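Local coordinates for microbial collagenase (Bacillus anthracis, PDB 5SV5), which probably hydrolyses collagen as a metalloprotease, the chain here being its all-beta pre-peptidase C-terminal domain, at residues I49-V54 with N73-N78; I41-E46 with G98-S103. All blocks are in the same frame, centred on the assembly; numbering follows the deposited sequence.

Contact 1. Residues I49-V54 with N73-N78; sequences IGMTWV and NHIEAN. With NA (sodium ion), chain C.
Between strands 51-57 and 74-81 of the beta-sandwich, W53 and I75 meet through one indole hydrogen bond and an apolar touch of ring on methyl. W53 NE1 donates to I75 O at 3.0 Å, with 157° at the hydrogen. The oxygen lies in the plane of the indole, at its edge, while NE1 sits well above the plane of the I75 carbonyl group. The bond satisfies the N-H of a buried tryptophan with a backbone acceptor. W53 CG lies between its backbone N and carbonyl carbon (chi1 63°), and from there chi2 turns the ring edge that carries CD1 and NE1 to I75.

The two side chains pass each other pointing in opposite senses, W53 CD1 reaching I75 CG2 at 3.7 Å. At the far end of the indole, A77 CB meets the ring edge, 3.5 Å from W53 CH2. I75 is extended out to CD1, which comes to rest 3.4 Å from M51 O and 3.9 Å from M51 CG, M51 being selenomethionine. T52 adds a looser touch, OG1 against I75 CG2.

The two strand segments run nearly parallel, 17° between their directions, but their axes come no closer than 7.6 Å and no backbone hydrogen bonds join them. In the sheet order strand 66-71 stands between them, and W53 bonds through its backbone to G68. From strand 37-45, I41 and V43 press on W53 as well, and L88 does so from strand 84-92.

Just before strand 74-81, N73 OD1 binds a sodium ion at 2.4 Å, and five waters complete a six-fold shell. The same oxygen accepts a hydrogen bond from H74 ND1 at 2.9 Å, in the plane of the imidazole, and N73 N donates to water 1 of that shell.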
loop_
_atom_site.group_PDB
_atom_site.type_symbol
_atom_site.label_atom_id
_atom_site.label_comp_id
_atom_site.label_asym_id
_atom_site.label_seq_id
_atom_site.Cartn_x
_atom_site.Cartn_y
_atom_site.Cartn_z
ATOM N N ILE A 49 -1.018 -4.860 -14.255
ATOM C CA ILE A 49 -0.827 -6.230 -13.791
ATOM C C ILE A 49 -1.840 -6.562 -12.696
ATOM O O ILE A 49 -2.635 -5.715 -12.266
ATOM C CB ILE A 49 0.631 -6.470 -13.290
ATOM C CG1 ILE A 49 0.950 -5.682 -12.005
ATOM C CG2 ILE A 49 1.625 -6.130 -14.396
ATOM C CD1 ILE A 49 2.237 -6.105 -11.333
ATOM N N GLY A 50 -1.835 -7.812 -12.259
ATOM C CA GLY A 50 -2.720 -8.233 -11.163
ATOM C C GLY A 50 -2.095 -7.848 -9.843
ATOM O O GLY A 50 -1.333 -8.627 -9.269
HETATM N N MSE A 51 -2.392 -6.641 -9.379
HETATM C CA MSE A 51 -1.834 -6.116 -8.121
HETATM C C MSE A 51 -2.896 -5.361 -7.351
HETATM O O MSE A 51 -3.932 -4.949 -7.903
HETATM C CB MSE A 51 -0.583 -5.264 -8.384
HETATM C CG MSE A 51 -0.949 -3.971 -9.122
HETATM SE SE MSE A 51 0.600 -2.746 -9.263
HETATM C CE MSE A 51 0.770 -2.415 -7.338
ATOM N N THR A 52 -2.631 -5.185 -6.065
ATOM C CA THR A 52 -3.534 -4.464 -5.192
ATOM C C THR A 52 -2.760 -3.976 -3.972
ATOM O O THR A 52 -1.532 -4.074 -3.927
ATOM C CB THR A 52 -4.756 -5.332 -4.822
ATOM O OG1 THR A 52 -5.751 -4.509 -4.220
ATOM C CG2 THR A 52 -4.392 -6.482 -3.915
ATOM N N TRP A 53 -3.473 -3.427 -2.991
ATOM C CA TRP A 53 -2.850 -3.111 -1.721
ATOM C C TRP A 53 -3.845 -3.338 -0.588
ATOM O O TRP A 53 -5.070 -3.273 -0.787
ATOM C CB TRP A 53 -2.283 -1.674 -1.684
ATOM C CG TRP A 53 -3.276 -0.554 -1.818
ATOM C CD1 TRP A 53 -3.536 0.155 -2.947
ATOM C CD2 TRP A 53 -4.116 -0.002 -0.791
ATOM N NE1 TRP A 53 -4.494 1.118 -2.700
ATOM C CE2 TRP A 53 -4.872 1.035 -1.382
ATOM C CE3 TRP A 53 -4.306 -0.285 0.569
ATOM C CZ2 TRP A 53 -5.814 1.783 -0.654
ATOM C CZ3 TRP A 53 -5.255 0.438 1.274
ATOM C CH2 TRP A 53 -5.992 1.463 0.666
ATOM N N VAL A 54 -3.303 -3.627 0.594
ATOM C CA VAL A 54 -4.085 -3.732 1.820
ATOM C C VAL A 54 -3.337 -2.983 2.929
ATOM O O VAL A 54 -2.106 -2.870 2.903
ATOM C CB VAL A 54 -4.381 -5.187 2.243
ATOM C CG1 VAL A 54 -5.206 -5.910 1.208
ATOM C CG2 VAL A 54 -3.122 -5.971 2.592
ATOM N N ASN A 73 -6.672 1.922 -13.882
ATOM C CA ASN A 73 -5.290 1.848 -13.367
ATOM C C ASN A 73 -5.130 2.411 -11.964
ATOM O O ASN A 73 -4.050 2.326 -11.422
ATOM C CB ASN A 73 -4.277 2.572 -14.312
ATOM C CG ASN A 73 -4.454 4.087 -14.329
ATOM O OD1 ASN A 73 -5.575 4.603 -14.267
ATOM N ND2 ASN A 73 -3.342 4.815 -14.430
ATOM N N HIS A 74 -6.168 3.018 -11.398
ATOM C CA HIS A 74 -6.095 3.598 -10.056
ATOM C C HIS A 74 -6.601 2.598 -9.037
ATOM O O HIS A 74 -7.736 2.162 -9.127
ATOM C CB HIS A 74 -6.987 4.850 -9.962
ATOM C CG HIS A 74 -6.415 6.100 -10.556
ATOM N ND1 HIS A 74 -6.096 6.233 -11.884
ATOM C CD2 HIS A 74 -6.164 7.305 -9.990
ATOM C CE1 HIS A 74 -5.649 7.455 -12.110
ATOM N NE2 HIS A 74 -5.682 8.125 -10.974
ATOM N N ILE A 75 -5.787 2.263 -8.047
ATOM C CA ILE A 75 -6.171 1.324 -6.991
ATOM C C ILE A 75 -6.225 2.179 -5.711
ATOM O O ILE A 75 -5.168 2.563 -5.193
ATOM C CB ILE A 75 -5.191 0.158 -6.875
ATOM C CG1 ILE A 75 -4.991 -0.531 -8.237
ATOM C CG2 ILE A 75 -5.680 -0.807 -5.818
ATOM C CD1 ILE A 75 -3.862 -1.530 -8.243
ATOM N N GLU A 76 -7.431 2.539 -5.261
ATOM C CA GLU A 76 -7.563 3.603 -4.262
ATOM C C GLU A 76 -8.502 3.281 -3.120
ATOM O O GLU A 76 -9.287 2.317 -3.152
ATOM C CB GLU A 76 -8.059 4.924 -4.923
ATOM C CG GLU A 76 -7.352 5.300 -6.212
ATOM C CD GLU A 76 -7.721 6.681 -6.747
ATOM O OE1 GLU A 76 -8.910 6.945 -7.071
ATOM O OE2 GLU A 76 -6.802 7.508 -6.881
ATOM N N ALA A 77 -8.405 4.147 -2.116
ATOM C CA ALA A 77 -9.333 4.216 -0.984
ATOM C C ALA A 77 -9.201 5.594 -0.344
ATOM O O ALA A 77 -8.125 6.192 -0.355
ATOM C CB ALA A 77 -9.044 3.154 0.060
ATOM N N ASN A 78 -10.240 6.014 0.373
ATOM C CA ASN A 78 -10.205 7.259 1.160
ATOM C C ASN A 78 -11.083 6.994 2.381
ATOM O O ASN A 78 -12.282 6.694 2.242
ATOM C CB ASN A 78 -10.690 8.426 0.304
ATOM C CG ASN A 78 -10.652 9.753 1.022
ATOM O OD1 ASN A 78 -11.149 9.886 2.137
ATOM N ND2 ASN A 78 -10.119 10.763 0.348
HETATM NA NA NA C . -7.263 5.654 -15.585
HETATM O O HOH W 1 -7.560 3.379 -16.445
HETATM O O HOH W 2 -6.580 7.948 -15.201
HETATM O O HOH W 3 -9.118 6.475 -16.908
HETATM O O HOH W 4 -5.516 5.775 -17.672
HETATM O O HOH W 5 -8.466 5.376 -13.535
#

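Contact 2. Residues I41-E46 with G98-S103; sequences ISVLNE and GTYELS
T99 and E46 make the shortest bond of this pair of segments: T99 OG1 donates to E46 OE1 at 2.6 Å. OE1 is approached on its anti side, somewhat out of the carboxylate plane. T99 OG1 lies between its own backbone N and carbonyl carbon (chi1 55°), which turns the hydroxyl to the glutamate. The two residues are also tied through their backbones, E46 N to T99 O at 3.2 Å, and water 6 donates to both T99 O and N45 OD1.

Further along, two hydrogen-bonded pairs hold the strands. S42 and S103 exchange bonds both ways, the one from S103 N to S42 O measuring 2.8 Å; L44 and E101 do the same. In the non-hydrogen-bonded pairs V43–L102 and N45–Y100 the side chains face inward. V43 spreads its two methyls over different partners: CG2 lies 3.7 Å from L102 CD1, and CG1 3.8 Å from Y100 CB. The side chains of I41 and L102 lie side by side, pointing the same way, I41 CG2 4.1 Å from L102 CD1.

One shell out, water 7 donates to both E46 OE2 and E101 OE2, which stand 4.5 Å apart in the given one of E101's two conformers; a salt bridge from K17 to E46 OE2 may further offset their repulsion. N45 ND2 is held by I49 O. The phenol of Y100 leads away from strand 37-45, and its OH bonds to Y29 and to D27, a ligand of two sodium ions.

Strand 98-104 is thus paired with 37-45 on one flank and 14-20 on the other. The segment directions differ by 161°, an antiparallel pairing whose largely apolar inward face also takes in N45 and the Y100 phenol, as in the beta-sandwich of pre-peptidase C-terminal domains.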
loop_
_atom_site.group_PDB
_atom_site.type_symbol
_atom_site.label_atom_id
_atom_site.label_comp_id
_atom_site.label_asym_id
_atom_site.label_seq_id
_atom_site.Cartn_x
_atom_site.Cartn_y
_atom_site.Cartn_z
ATOM N N ILE A 41 -5.241 6.890 -0.112
ATOM C CA ILE A 41 -4.160 6.010 -0.573
ATOM C C ILE A 41 -4.486 5.605 -2.002
ATOM O O ILE A 41 -5.548 5.029 -2.255
ATOM C CB ILE A 41 -3.981 4.775 0.328
ATOM C CG1 ILE A 41 -3.635 5.209 1.757
ATOM C CG2 ILE A 41 -2.912 3.845 -0.235
ATOM C CD1 ILE A 41 -3.518 4.080 2.750
ATOM N N SER A 42 -3.571 5.904 -2.923
ATOM C CA SER A 42 -3.774 5.618 -4.325
ATOM C C SER A 42 -2.514 5.020 -4.916
ATOM O O SER A 42 -1.429 5.581 -4.759
ATOM C CB SER A 42 -4.118 6.921 -5.051
ATOM O OG SER A 42 -4.272 6.759 -6.433
ATOM N N VAL A 43 -2.665 3.893 -5.600
ATOM C CA VAL A 43 -1.575 3.254 -6.327
ATOM C C VAL A 43 -1.933 3.225 -7.802
ATOM O O VAL A 43 -2.998 2.733 -8.171
ATOM C CB VAL A 43 -1.301 1.830 -5.804
ATOM C CG1 VAL A 43 -0.295 1.103 -6.689
ATOM C CG2 VAL A 43 -0.799 1.894 -4.361
ATOM N N LEU A 44 -1.048 3.769 -8.633
ATOM C CA LEU A 44 -1.221 3.738 -10.085
ATOM C C LEU A 44 -0.512 2.490 -10.597
ATOM O O LEU A 44 0.706 2.343 -10.460
ATOM C CB LEU A 44 -0.653 5.003 -10.731
ATOM C CG LEU A 44 -1.267 6.304 -10.181
ATOM C CD1 LEU A 44 -0.643 7.526 -10.838
ATOM C CD2 LEU A 44 -2.781 6.333 -10.220
ATOM N N ASN A 45 -1.305 1.594 -11.178
ATOM C CA ASN A 45 -0.863 0.296 -11.697
ATOM C C ASN A 45 -0.449 0.528 -13.143
ATOM O O ASN A 45 -1.253 0.377 -14.074
ATOM C CB ASN A 45 -2.033 -0.678 -11.553
ATOM C CG ASN A 45 -1.753 -2.064 -12.070
ATOM O OD1 ASN A 45 -0.636 -2.413 -12.466
ATOM N ND2 ASN A 45 -2.795 -2.878 -12.063
ATOM N N GLU A 46 0.808 0.925 -13.336
ATOM C CA GLU A 46 1.248 1.466 -14.617
ATOM C C GLU A 46 1.184 0.473 -15.767
ATOM O O GLU A 46 0.930 0.880 -16.901
ATOM C CB GLU A 46 2.645 2.076 -14.473
ATOM C CG GLU A 46 2.691 3.227 -13.468
ATOM C CD GLU A 46 4.039 3.915 -13.362
ATOM O OE1 GLU A 46 5.078 3.313 -13.739
ATOM O OE2 GLU A 46 4.058 5.076 -12.896
ATOM N N GLY A 98 5.493 -5.278 -13.302
ATOM C CA GLY A 98 5.031 -3.912 -13.460
ATOM C C GLY A 98 5.635 -2.973 -12.459
ATOM O O GLY A 98 6.246 -3.367 -11.473
ATOM N N THR A 99 5.484 -1.702 -12.770
ATOM C CA THR A 99 5.860 -0.593 -11.923
ATOM C C THR A 99 4.600 0.071 -11.380
ATOM O O THR A 99 3.497 -0.111 -11.934
ATOM C CB THR A 99 6.683 0.432 -12.716
ATOM O OG1 THR A 99 5.941 0.818 -13.873
ATOM C CG2 THR A 99 8.019 -0.165 -13.155
ATOM N N TYR A 100 4.757 0.863 -10.324
ATOM C CA TYR A 100 3.612 1.553 -9.753
ATOM C C TYR A 100 4.051 2.867 -9.129
ATOM O O TYR A 100 5.241 3.075 -8.845
ATOM C CB TYR A 100 2.875 0.663 -8.718
ATOM C CG TYR A 100 3.669 0.367 -7.464
ATOM C CD1 TYR A 100 3.703 1.276 -6.400
ATOM C CD2 TYR A 100 4.439 -0.782 -7.353
ATOM C CE1 TYR A 100 4.446 1.022 -5.262
ATOM C CE2 TYR A 100 5.180 -1.049 -6.208
ATOM C CZ TYR A 100 5.193 -0.135 -5.170
ATOM O OH TYR A 100 5.918 -0.370 -4.022
ATOM N N GLU A 101 3.073 3.750 -8.909
ATOM C CA GLU A 101 3.302 4.977 -8.152
ATOM C C GLU A 101 2.309 5.048 -7.006
ATOM O O GLU A 101 1.094 5.019 -7.222
ATOM C CB GLU A 101 3.197 6.236 -9.011
ATOM C CG GLU A 101 3.719 7.459 -8.265
ATOM C CD GLU A 101 3.993 8.631 -9.186
ATOM O OE1 GLU A 101 4.830 9.488 -8.832
ATOM O OE2 GLU A 101 3.400 8.691 -10.286
ATOM N N LEU A 102 2.836 5.127 -5.789
ATOM C CA LEU A 102 2.046 5.217 -4.573
ATOM C C LEU A 102 1.948 6.647 -4.094
ATOM O O LEU A 102 2.964 7.343 -4.020
ATOM C CB LEU A 102 2.731 4.388 -3.468
ATOM C CG LEU A 102 2.220 4.585 -2.039
ATOM C CD1 LEU A 102 0.797 4.104 -1.877
ATOM C CD2 LEU A 102 3.143 3.869 -1.061
ATOM N N SER A 103 0.731 7.079 -3.774
ATOM C CA SER A 103 0.497 8.348 -3.122
ATOM C C SER A 103 -0.286 8.134 -1.837
ATOM O O SER A 103 -1.241 7.335 -1.777
ATOM C CB SER A 103 -0.291 9.282 -4.033
ATOM O OG SER A 103 0.495 9.700 -5.129
HETATM O O HOH W 6 2.091 -2.184 -13.045
HETATM O O HOH W 7 2.694 7.196 -12.434
#

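Overall arrangement
Strand 37-45 ties the two contacts together: it pairs with 98-104 in contact 2 and with 74-81 of contact 1 on its other side, where I75 N lies 2.8 Å from V43 O. Inside, M51 SE packs against N45 OD1. Contact 2 is a true strand pairing, dominated by backbone bonds, with an outer face of serines and acidic groups, L44 among them. Contact 1 joins strands that are not sheet neighbours, so side chains carry it, with a single indole bond. Both are partly buried; at the outer face E76 OE2, in the given one of its two conformers, is 2.7 Å from S42 OG, a probable hydrogen bond. In sequence, both segments of contact 1 fall between those of contact 2.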